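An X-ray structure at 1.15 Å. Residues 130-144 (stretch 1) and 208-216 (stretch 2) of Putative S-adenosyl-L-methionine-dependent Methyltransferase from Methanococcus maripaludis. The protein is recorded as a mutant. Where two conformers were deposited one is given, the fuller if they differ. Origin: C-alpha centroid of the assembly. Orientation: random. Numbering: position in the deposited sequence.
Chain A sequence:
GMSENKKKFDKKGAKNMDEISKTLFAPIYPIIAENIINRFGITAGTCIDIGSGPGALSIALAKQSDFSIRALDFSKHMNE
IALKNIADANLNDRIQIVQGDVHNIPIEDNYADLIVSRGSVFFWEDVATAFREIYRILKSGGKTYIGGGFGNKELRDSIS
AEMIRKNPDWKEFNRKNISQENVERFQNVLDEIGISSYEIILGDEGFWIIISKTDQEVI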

# COMPACT_ATOMS: atom_id res chain seq x y z
N ALA A 130 -1.84 3.42 -13.68
CA ALA A 130 -1.87 2.63 -12.44
C ALA A 130 -3.30 2.52 -11.91
O ALA A 130 -3.74 1.44 -11.56
N PHE A 131 -4.01 3.64 -11.84
CA PHE A 131 -5.38 3.61 -11.33
C PHE A 131 -6.38 2.94 -12.25
O PHE A 131 -7.32 2.33 -11.78
N ARG A 132 -6.16 2.97 -13.55
CA ARG A 132 -6.97 2.16 -14.46
C ARG A 132 -6.77 0.68 -14.19
O ARG A 132 -7.73 -0.10 -14.23
N GLU A 133 -5.53 0.28 -13.93
CA GLU A 133 -5.27 -1.14 -13.60
C GLU A 133 -5.91 -1.55 -12.27
O GLU A 133 -6.48 -2.63 -12.13
N ILE A 134 -5.78 -0.68 -11.27
CA ILE A 134 -6.40 -0.91 -9.97
C ILE A 134 -7.90 -1.09 -10.15
O ILE A 134 -8.52 -2.00 -9.59
N TYR A 135 -8.52 -0.21 -10.93
CA TYR A 135 -9.96 -0.32 -11.12
C TYR A 135 -10.31 -1.59 -11.88
O TYR A 135 -11.34 -2.21 -11.57
N ARG A 136 -9.47 -1.98 -12.84
CA ARG A 136 -9.73 -3.16 -13.61
C ARG A 136 -9.81 -4.42 -12.73
O ARG A 136 -10.68 -5.28 -12.93
N ILE A 137 -8.86 -4.55 -11.80
CA ILE A 137 -8.78 -5.76 -10.99
C ILE A 137 -9.74 -5.76 -9.79
O ILE A 137 -9.91 -6.78 -9.14
N LEU A 138 -10.33 -4.63 -9.47
CA LEU A 138 -11.28 -4.50 -8.37
C LEU A 138 -12.62 -5.12 -8.76
O LEU A 138 -13.15 -4.87 -9.84
N LYS A 139 -13.16 -5.92 -7.85
CA LYS A 139 -14.46 -6.53 -8.02
C LYS A 139 -15.55 -5.48 -7.81
O LYS A 139 -15.43 -4.59 -6.97
N SER A 140 -16.62 -5.60 -8.59
CA SER A 140 -17.79 -4.76 -8.38
C SER A 140 -18.21 -4.92 -6.91
O SER A 140 -18.39 -6.03 -6.41
N GLY A 141 -18.40 -3.79 -6.24
CA GLY A 141 -18.66 -3.75 -4.81
C GLY A 141 -17.42 -3.72 -3.95
O GLY A 141 -17.51 -3.58 -2.75
N GLY A 142 -16.26 -3.86 -4.57
CA GLY A 142 -14.97 -3.83 -3.89
C GLY A 142 -14.56 -2.45 -3.43
O GLY A 142 -15.08 -1.45 -3.91
N LYS A 143 -13.56 -2.42 -2.55
CA LYS A 143 -13.03 -1.20 -1.95
C LYS A 143 -11.51 -1.13 -2.06
O LYS A 143 -10.85 -2.17 -2.10
N THR A 144 -10.98 0.09 -2.07
CA THR A 144 -9.54 0.30 -1.98
C THR A 144 -9.19 1.13 -0.75
O THR A 144 -10.01 1.83 -0.18
N TRP A 208 -5.42 8.49 2.33
CA TRP A 208 -5.89 7.23 1.74
C TRP A 208 -6.95 7.49 0.68
O TRP A 208 -7.88 8.26 0.87
N ILE A 209 -6.78 6.78 -0.44
CA ILE A 209 -7.68 6.79 -1.59
C ILE A 209 -8.57 5.57 -1.51
O ILE A 209 -8.09 4.44 -1.53
N ILE A 210 -9.87 5.83 -1.44
CA ILE A 210 -10.88 4.80 -1.20
C ILE A 210 -11.92 4.78 -2.32
O ILE A 210 -12.92 5.51 -2.32
N ILE A 211 -11.63 3.97 -3.32
CA ILE A 211 -12.49 3.81 -4.48
C ILE A 211 -13.49 2.71 -4.18
O ILE A 211 -13.15 1.68 -3.63
N SER A 212 -14.72 2.92 -4.64
CA SER A 212 -15.76 1.91 -4.61
C SER A 212 -16.15 1.59 -6.02
O SER A 212 -16.64 2.46 -6.70
N LYS A 213 -16.04 0.36 -6.47
CA LYS A 213 -16.48 0.04 -7.80
C LYS A 213 -17.95 -0.22 -7.77
O LYS A 213 -18.45 -1.10 -7.09
N THR A 214 -18.65 0.56 -8.55
CA THR A 214 -20.09 0.49 -8.59
C THR A 214 -20.56 0.68 -10.01
O THR A 214 -19.85 1.20 -10.85
N ASP A 215 -21.79 0.28 -10.28
CA ASP A 215 -22.39 0.46 -11.60
C ASP A 215 -22.35 1.95 -11.93
O ASP A 215 -22.85 2.78 -11.17
N GLN A 216 -21.74 2.29 -13.05
CA GLN A 216 -21.42 3.66 -13.32
C GLN A 216 -22.59 4.58 -13.60
O GLN A 216 -23.65 4.18 -14.08

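Stretch 2 runs nearly antiparallel to the strand at 142-144, while the helix at 130-137 packs against the same segment at a distance that only side chains can bridge. Trp 208 (chi1 m) makes no contact with stretch 1, so the packing begins at Ile 209. This residue adopts m for chi1 and t for chi2, and its CD1 lies 3.8 Å from Phe 131 CZ; a branched aliphatic chain suits this buried position beside an aromatic ring. Its carbonyl has a polar partner as well, for Thr 144 OG1 donates to Ile 209 O at 2.9 Å.

Ile 210, also m and t, starts sideways but its end leads away from stretch 1. Its contribution here is mainly backbone: Ile 210 CA approaches Thr 144 O at 3.3 Å in a CA-H...O contact.

Ile 211 (m, t) is the apolar centre of the contact. Its CD1 meets the edge of the Phe 131 ring, 3.8 Å from Phe 131 CD1, and its CG2 meets the edge of the Tyr 135 ring, 3.6 Å from Tyr 135 CE1. The same CG2 lies 4.2 Å from Leu 138 CD2, so one forked side chain reaches three neighbours. Thr 144, with chi1 p, uses its hydroxyl twice: besides donating to Ile 209, OG1 accepts from Ile 211 N at 2.9 Å, along an almost straight line.

Ser 212 (m) bridges Lys 143 through the backbone, and its short polar side chain accepts from the long one opposite, Lys 143 NZ to Ser 212 OG at 2.8 Å. A water links Ser 212 O (2.7 Å from the water O) to Tyr 135 OH (2.9 Å from it).

Lys 213 points toward stretch 1 and has the largest covered area. Its chain is t, t, m, t, and Lys 213 CE sits over the face of the Tyr 135 ring, 3.9 Å from the centroid, in a CH-pi contact; the charged NZ adds a cation-pi interaction. NZ then donates to Tyr 135 O and Leu 138 O, both at 2.7 Å, joining carbonyls at the helix's end. Lysine fits because its methylenes pack on the ring and beside Leu 138 while its ammonium reaches these acceptors.

Beyond it the contact thins. Thr 214 (t) points away, but a second water joins its O to Tyr 135 OH. Asp 215 (m) only approaches Ser 140, and Gln 216 (p) makes no contact with stretch 1.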

# COMPACT_ATOMS: atom_id res chain seq x y z
CB ALA A 130 -0.97 3.25 -11.39
CB PHE A 131 -5.82 4.98 -10.82
CG PHE A 131 -5.31 5.23 -9.41
CD1 PHE A 131 -5.99 4.73 -8.31
CD2 PHE A 131 -4.09 5.85 -9.20
CE1 PHE A 131 -5.48 4.89 -7.04
CE2 PHE A 131 -3.58 6.00 -7.93
CZ PHE A 131 -4.27 5.52 -6.86
CB ARG A 132 -6.69 2.51 -15.93
CG ARG A 132 -7.35 3.83 -16.34
CD ARG A 132 -7.14 4.11 -17.84
NE ARG A 132 -8.06 5.12 -18.32
CZ ARG A 132 -7.86 6.41 -18.24
NH1 ARG A 132 -6.70 6.90 -17.88
NH2 ARG A 132 -8.84 7.24 -18.57
CB GLU A 133 -3.75 -1.42 -13.58
CG GLU A 133 -3.17 -1.63 -14.94
CD GLU A 133 -3.67 -2.95 -15.50
OE1 GLU A 133 -3.14 -4.02 -15.11
OE2 GLU A 133 -4.63 -2.93 -16.30
CB ILE A 134 -6.05 0.23 -9.01
CG1 ILE A 134 -4.57 0.10 -8.64
CG2 ILE A 134 -6.94 0.24 -7.77
CD1 ILE A 134 -3.95 1.36 -8.02
CB TYR A 135 -10.52 0.92 -11.82
CG TYR A 135 -11.98 1.17 -11.57
CD1 TYR A 135 -12.43 1.44 -10.30
CD2 TYR A 135 -12.91 1.16 -12.58
CE1 TYR A 135 -13.73 1.73 -10.03
CE2 TYR A 135 -14.27 1.48 -12.32
CZ TYR A 135 -14.65 1.76 -11.03
OH TYR A 135 -15.96 2.03 -10.70
CB ARG A 136 -8.67 -3.34 -14.70
CG ARG A 136 -8.89 -4.59 -15.54
CD ARG A 136 -7.76 -4.82 -16.55
NE ARG A 136 -6.46 -5.07 -15.94
CZ ARG A 136 -6.10 -6.21 -15.36
NH1 ARG A 136 -6.93 -7.24 -15.28
NH2 ARG A 136 -4.88 -6.31 -14.83
CB ILE A 137 -7.33 -6.08 -10.53
CG1 ILE A 137 -6.77 -5.01 -9.58
CG2 ILE A 137 -6.40 -6.31 -11.75
CD1 ILE A 137 -5.76 -5.53 -8.60
CB LEU A 138 -11.45 -2.99 -8.06
CG LEU A 138 -12.23 -2.61 -6.81
CD1 LEU A 138 -11.60 -3.21 -5.55
CD2 LEU A 138 -12.30 -1.08 -6.70
CB LYS A 139 -14.65 -7.68 -7.01
CG LYS A 139 -15.82 -8.58 -7.33
CD LYS A 139 -15.99 -9.67 -6.24
CE LYS A 139 -14.78 -10.52 -6.12
NZ LYS A 139 -15.10 -11.61 -5.15
CB SER A 140 -18.92 -5.16 -9.33
OG SER A 140 -20.04 -4.32 -9.19
CB LYS A 143 -13.38 -1.12 -0.45
CG LYS A 143 -14.86 -1.18 -0.10
CD LYS A 143 -15.58 0.08 -0.45
CE LYS A 143 -17.04 0.02 -0.05
NZ LYS A 143 -17.74 1.27 -0.34
CB THR A 144 -8.93 1.00 -3.23
OG1 THR A 144 -9.20 2.41 -3.24
CG2 THR A 144 -9.43 0.41 -4.52
CB TRP A 208 -6.45 6.29 2.81
CG TRP A 208 -5.46 6.02 3.91
CD1 TRP A 208 -5.35 6.68 5.10
CD2 TRP A 208 -4.40 5.08 3.88
NE1 TRP A 208 -4.29 6.18 5.82
CE2 TRP A 208 -3.69 5.19 5.09
CE3 TRP A 208 -3.97 4.13 2.96
CZ2 TRP A 208 -2.59 4.37 5.40
CZ3 TRP A 208 -2.88 3.30 3.27
CH2 TRP A 208 -2.21 3.45 4.48
CB ILE A 209 -6.85 6.80 -2.88
CG1 ILE A 209 -5.95 8.03 -2.98
CG2 ILE A 209 -7.76 6.66 -4.10
CD1 ILE A 209 -4.79 7.88 -3.97
CB ILE A 210 -11.58 5.05 0.16
CG1 ILE A 210 -10.54 5.10 1.28
CG2 ILE A 210 -12.64 3.97 0.44
CD1 ILE A 210 -11.06 5.52 2.64
CB ILE A 211 -11.64 3.44 -5.71
CG1 ILE A 211 -10.69 4.59 -6.06
CG2 ILE A 211 -12.53 3.07 -6.90
CD1 ILE A 211 -9.48 4.16 -6.91
CB SER A 212 -17.01 2.43 -3.94
OG SER A 212 -16.83 2.61 -2.58
CB LYS A 213 -15.74 -1.17 -8.37
CG LYS A 213 -16.25 -1.51 -9.78
CD LYS A 213 -15.61 -2.70 -10.49
CE LYS A 213 -14.45 -2.31 -11.29
NZ LYS A 213 -13.76 -3.39 -12.06
CB THR A 214 -20.68 1.55 -7.63
OG1 THR A 214 -22.04 1.24 -7.30
CG2 THR A 214 -20.53 3.00 -8.17
CB ASP A 215 -23.80 -0.09 -11.62
CG ASP A 215 -23.87 -1.61 -11.54
OD1 ASP A 215 -22.87 -2.31 -11.86
OD2 ASP A 215 -24.94 -2.11 -11.14
CB GLN A 216 -20.39 3.80 -14.41
CG GLN A 216 -20.85 3.51 -15.80
CD GLN A 216 -19.74 3.80 -16.79
OE1 GLN A 216 -18.58 3.40 -16.56
NE2 GLN A 216 -20.04 4.52 -17.86
O HOH W 1 -17.09 3.98 -8.88
O HOH W 2 -17.83 1.93 -12.47